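Local coordinates for topoisomerase I-like protein (Leishmania donovani, PDB 2B9S) that probably relaxes supercoiled DNA, as part of a heterodimeric type IB topoisomerase, by nicking and resealing one strand through a transient covalent link, at residues 313-323 with 336-347. Residues are numbered along the deposited sequence; the frame is centred on the assembly and turned at random.
Sequences IQLMPDNIVRF and DVAVLPEVYALL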
loop_
_atom_site.group_PDB
_atom_site.type_symbol
_atom_site.label_atom_id
_atom_site.label_comp_id
_atom_site.label_asym_id
_atom_site.label_seq_id
_atom_site.Cartn_x
_atom_site.Cartn_y
_atom_site.Cartn_z
ATOM N N ILE D 313 20.252 13.515 7.643
ATOM C CA ILE D 313 20.087 14.841 8.254
ATOM C C ILE D 313 21.345 15.709 8.136
ATOM O O ILE D 313 22.468 15.216 8.076
ATOM C CB ILE D 313 19.587 14.787 9.737
ATOM C CG1 ILE D 313 20.689 14.289 10.682
ATOM C CG2 ILE D 313 18.243 13.991 9.866
ATOM C CD1 ILE D 313 20.330 14.412 12.169
ATOM N N GLN D 314 21.130 17.018 8.102
ATOM C CA GLN D 314 22.203 17.988 8.018
ATOM C C GLN D 314 21.872 19.099 9.016
ATOM O O GLN D 314 20.780 19.664 8.978
ATOM C CB GLN D 314 22.285 18.515 6.592
ATOM C CG GLN D 314 23.491 19.335 6.266
ATOM C CD GLN D 314 23.472 19.792 4.821
ATOM O OE1 GLN D 314 22.839 19.159 3.970
ATOM N NE2 GLN D 314 24.160 20.897 4.533
ATOM N N LEU D 315 22.807 19.366 9.930
ATOM C CA LEU D 315 22.634 20.382 10.975
ATOM C C LEU D 315 23.045 21.776 10.481
ATOM O O LEU D 315 24.222 22.023 10.203
ATOM C CB LEU D 315 23.406 19.989 12.252
ATOM C CG LEU D 315 22.808 19.114 13.378
ATOM C CD1 LEU D 315 21.580 18.303 12.994
ATOM C CD2 LEU D 315 23.873 18.209 13.979
ATOM N N MET D 316 22.054 22.662 10.378
ATOM C CA MET D 316 22.200 24.029 9.865
ATOM C C MET D 316 22.267 25.048 11.019
ATOM O O MET D 316 21.952 24.697 12.162
ATOM C CB MET D 316 21.009 24.382 8.953
ATOM C CG MET D 316 20.573 23.276 7.994
ATOM S SD MET D 316 21.793 22.898 6.741
ATOM C CE MET D 316 21.556 24.292 5.636
ATOM N N PRO D 317 22.650 26.316 10.711
ATOM C CA PRO D 317 22.925 27.366 11.704
ATOM C C PRO D 317 21.897 27.578 12.819
ATOM O O PRO D 317 22.255 27.417 13.994
ATOM C CB PRO D 317 23.082 28.630 10.849
ATOM C CG PRO D 317 23.623 28.120 9.576
ATOM C CD PRO D 317 22.876 26.827 9.343
ATOM N N ASP D 318 20.650 27.911 12.493
ATOM C CA ASP D 318 19.738 28.395 13.551
ATOM C C ASP D 318 18.728 27.361 14.074
ATOM O O ASP D 318 17.510 27.551 13.966
ATOM C CB ASP D 318 19.056 29.707 13.132
ATOM C CG ASP D 318 20.062 30.818 12.824
ATOM O OD1 ASP D 318 20.807 31.229 13.747
ATOM O OD2 ASP D 318 20.110 31.281 11.658
ATOM N N ASN D 319 19.257 26.291 14.674
ATOM C CA ASN D 319 18.459 25.157 15.174
ATOM C C ASN D 319 17.620 24.479 14.095
ATOM O O ASN D 319 16.601 23.861 14.370
ATOM C CB ASN D 319 17.586 25.563 16.368
ATOM C CG ASN D 319 18.395 25.824 17.608
ATOM O OD1 ASN D 319 19.505 25.299 17.762
ATOM N ND2 ASN D 319 17.855 26.640 18.504
ATOM N N ILE D 320 18.084 24.597 12.864
ATOM C CA ILE D 320 17.402 24.057 11.711
ATOM C C ILE D 320 18.049 22.712 11.296
ATOM O O ILE D 320 19.274 22.609 11.147
ATOM C CB ILE D 320 17.341 25.122 10.583
ATOM C CG1 ILE D 320 16.295 26.179 10.954
ATOM C CG2 ILE D 320 17.000 24.503 9.226
ATOM C CD1 ILE D 320 16.444 27.496 10.229
ATOM N N VAL D 321 17.209 21.679 11.189
ATOM C CA VAL D 321 17.614 20.391 10.638
ATOM C C VAL D 321 17.071 20.273 9.223
ATOM O O VAL D 321 15.883 20.434 8.998
ATOM C CB VAL D 321 17.135 19.200 11.485
ATOM C CG1 VAL D 321 17.883 17.917 11.083
ATOM C CG2 VAL D 321 17.358 19.462 12.952
ATOM N N ARG D 322 17.970 20.049 8.271
ATOM C CA ARG D 322 17.623 19.673 6.908
ATOM C C ARG D 322 17.575 18.136 6.756
ATOM O O ARG D 322 18.622 17.463 6.797
ATOM C CB ARG D 322 18.641 20.243 5.934
ATOM C CG ARG D 322 18.329 19.945 4.493
ATOM C CD ARG D 322 19.126 20.834 3.576
ATOM N NE ARG D 322 18.694 22.230 3.668
ATOM C CZ ARG D 322 19.354 23.273 3.151
ATOM N NH1 ARG D 322 20.497 23.103 2.498
ATOM N NH2 ARG D 322 18.868 24.502 3.304
ATOM N N PHE D 323 16.358 17.614 6.576
ATOM C CA PHE D 323 16.090 16.201 6.247
ATOM C C PHE D 323 16.150 15.972 4.729
ATOM O O PHE D 323 15.578 16.740 3.964
ATOM C CB PHE D 323 14.687 15.811 6.729
ATOM C CG PHE D 323 14.542 15.744 8.227
ATOM C CD1 PHE D 323 14.613 14.524 8.887
ATOM C CD2 PHE D 323 14.316 16.898 8.974
ATOM C CE1 PHE D 323 14.472 14.445 10.265
ATOM C CE2 PHE D 323 14.181 16.831 10.346
ATOM C CZ PHE D 323 14.263 15.605 10.997
ATOM N N ASP D 336 13.308 21.427 5.682
ATOM C CA ASP D 336 14.091 22.189 6.667
ATOM C C ASP D 336 13.219 22.462 7.870
ATOM O O ASP D 336 12.160 23.076 7.739
ATOM C CB ASP D 336 14.579 23.508 6.078
ATOM C CG ASP D 336 15.634 23.318 5.019
ATOM O OD1 ASP D 336 16.068 24.336 4.448
ATOM O OD2 ASP D 336 16.037 22.163 4.756
ATOM N N VAL D 337 13.653 21.984 9.032
ATOM C CA VAL D 337 12.824 21.981 10.230
ATOM C C VAL D 337 13.545 22.683 11.374
ATOM O O VAL D 337 14.671 22.304 11.737
ATOM C CB VAL D 337 12.452 20.520 10.690
ATOM C CG1 VAL D 337 11.495 20.536 11.879
ATOM C CG2 VAL D 337 11.835 19.732 9.552
ATOM N N ALA D 338 12.887 23.699 11.939
ATOM C CA ALA D 338 13.375 24.380 13.118
ATOM C C ALA D 338 12.954 23.569 14.329
ATOM O O ALA D 338 11.763 23.421 14.602
ATOM C CB ALA D 338 12.812 25.799 13.181
ATOM N N VAL D 339 13.924 23.008 15.039
ATOM C CA VAL D 339 13.619 22.125 16.173
ATOM C C VAL D 339 13.931 22.790 17.501
ATOM O O VAL D 339 14.690 23.776 17.563
ATOM C CB VAL D 339 14.365 20.740 16.082
ATOM C CG1 VAL D 339 13.972 19.977 14.803
ATOM C CG2 VAL D 339 15.872 20.915 16.169
ATOM N N LEU D 340 13.357 22.233 18.568
ATOM C CA LEU D 340 13.748 22.605 19.922
ATOM C C LEU D 340 15.279 22.590 20.043
ATOM O O LEU D 340 15.929 21.696 19.501
ATOM C CB LEU D 340 13.111 21.660 20.939
ATOM C CG LEU D 340 11.580 21.620 20.991
ATOM C CD1 LEU D 340 11.105 20.696 22.090
ATOM C CD2 LEU D 340 10.985 23.034 21.169
ATOM N N PRO D 341 15.866 23.613 20.707
ATOM C CA PRO D 341 17.324 23.601 20.938
ATOM C C PRO D 341 17.833 22.349 21.661
ATOM O O PRO D 341 18.954 21.923 21.413
ATOM C CB PRO D 341 17.582 24.868 21.783
ATOM C CG PRO D 341 16.244 25.427 22.135
ATOM C CD PRO D 341 15.223 24.851 21.201
ATOM N N GLU D 342 17.014 21.776 22.543
ATOM C CA GLU D 342 17.355 20.560 23.266
ATOM C C GLU D 342 17.399 19.326 22.353
ATOM O O GLU D 342 18.129 18.379 22.647
ATOM C CB GLU D 342 16.389 20.333 24.427
ATOM N N VAL D 343 16.615 19.346 21.267
ATOM C CA VAL D 343 16.586 18.260 20.286
ATOM C C VAL D 343 17.756 18.432 19.328
ATOM O O VAL D 343 18.413 17.455 18.953
ATOM C CB VAL D 343 15.219 18.189 19.521
ATOM C CG1 VAL D 343 15.330 17.435 18.188
ATOM C CG2 VAL D 343 14.148 17.566 20.410
ATOM N N TYR D 344 18.018 19.679 18.949
ATOM C CA TYR D 344 19.131 19.993 18.062
ATOM C C TYR D 344 20.480 19.602 18.673
ATOM O O TYR D 344 21.335 19.060 17.965
ATOM C CB TYR D 344 19.098 21.468 17.657
ATOM C CG TYR D 344 20.166 21.870 16.654
ATOM C CD1 TYR D 344 21.480 22.136 17.076
ATOM C CD2 TYR D 344 19.865 21.999 15.293
ATOM C CE1 TYR D 344 22.471 22.510 16.171
ATOM C CE2 TYR D 344 20.844 22.382 14.379
ATOM C CZ TYR D 344 22.149 22.632 14.833
ATOM O OH TYR D 344 23.137 23.002 13.956
ATOM N N ALA D 345 20.650 19.850 19.975
ATOM C CA ALA D 345 21.851 19.461 20.719
ATOM C C ALA D 345 22.021 17.940 20.885
ATOM O O ALA D 345 23.144 17.419 20.825
ATOM C CB ALA D 345 21.855 20.131 22.077
ATOM N N LEU D 346 20.912 17.251 21.151
ATOM C CA LEU D 346 20.844 15.789 21.169
ATOM C C LEU D 346 21.265 15.178 19.818
ATOM O O LEU D 346 22.044 14.242 19.791
ATOM C CB LEU D 346 19.437 15.335 21.547
ATOM C CG LEU D 346 19.048 15.312 23.033
ATOM C CD1 LEU D 346 17.570 14.990 23.233
ATOM C CD2 LEU D 346 19.910 14.352 23.831
ATOM N N LEU D 347 20.773 15.739 18.713
ATOM C CA LEU D 347 21.164 15.348 17.364
ATOM C C LEU D 347 22.662 15.520 17.066
ATOM O O LEU D 347 23.229 14.736 16.291
ATOM C CB LEU D 347 20.332 16.113 16.322
ATOM C CG LEU D 347 18.849 15.736 16.182
ATOM C CD1 LEU D 347 18.137 16.635 15.159
ATOM C CD2 LEU D 347 18.662 14.231 15.848
#
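I320 to R322 run antiparallel to D336 to A338, the two short strands 4.4 Å apart at their axes, with V321 and V337 as the hydrogen-bonded pair. V321 N reaches V337 O and V337 N returns to V321 O, both at 2.7 Å; beyond the strand V339 N adds a nearly straight bond (170°) to N319 O. The chain then turns into helix 341-351, which packs against the apolar face of this three-stranded meander.

On that face the methyl V321 CG2 touches L347 CD1 at 3.7 Å and also meets V339 CG2, while V337 CG2 lies against the F323 ring. Y344 carries its ring out from the helix to the turn between the first two strands, its CG anti to the backbone N (chi1 -176°). N319 OD1 sits over one ring face, offset toward the rim, I320 O lies at the edge, and L315 CG makes an off-centre CH-pi contact. Y344 OH gives a weak hydrogen bond to M316 O at 2.7 Å. Past the ring, N319 ND2 packs on P341 CB.

R322 and D336 pair on the other face of the sheet. Side-on, R322 NE meets D336 OD2 at 2.9 Å and R322 NH2 meets D336 OD1 at 3.0 Å, both on the syn side, while M316 CE lies over one guanidinium face, toward the rim. F323 also packs edge-to-face with F283, and F323 and V337 both touch L287, placing helix 272-287 against the apolar face too. A two-bond salt bridge to the exposed D336 limits the guanidinium's rotation on one face, and greasy side chains join sheet to helix on the other.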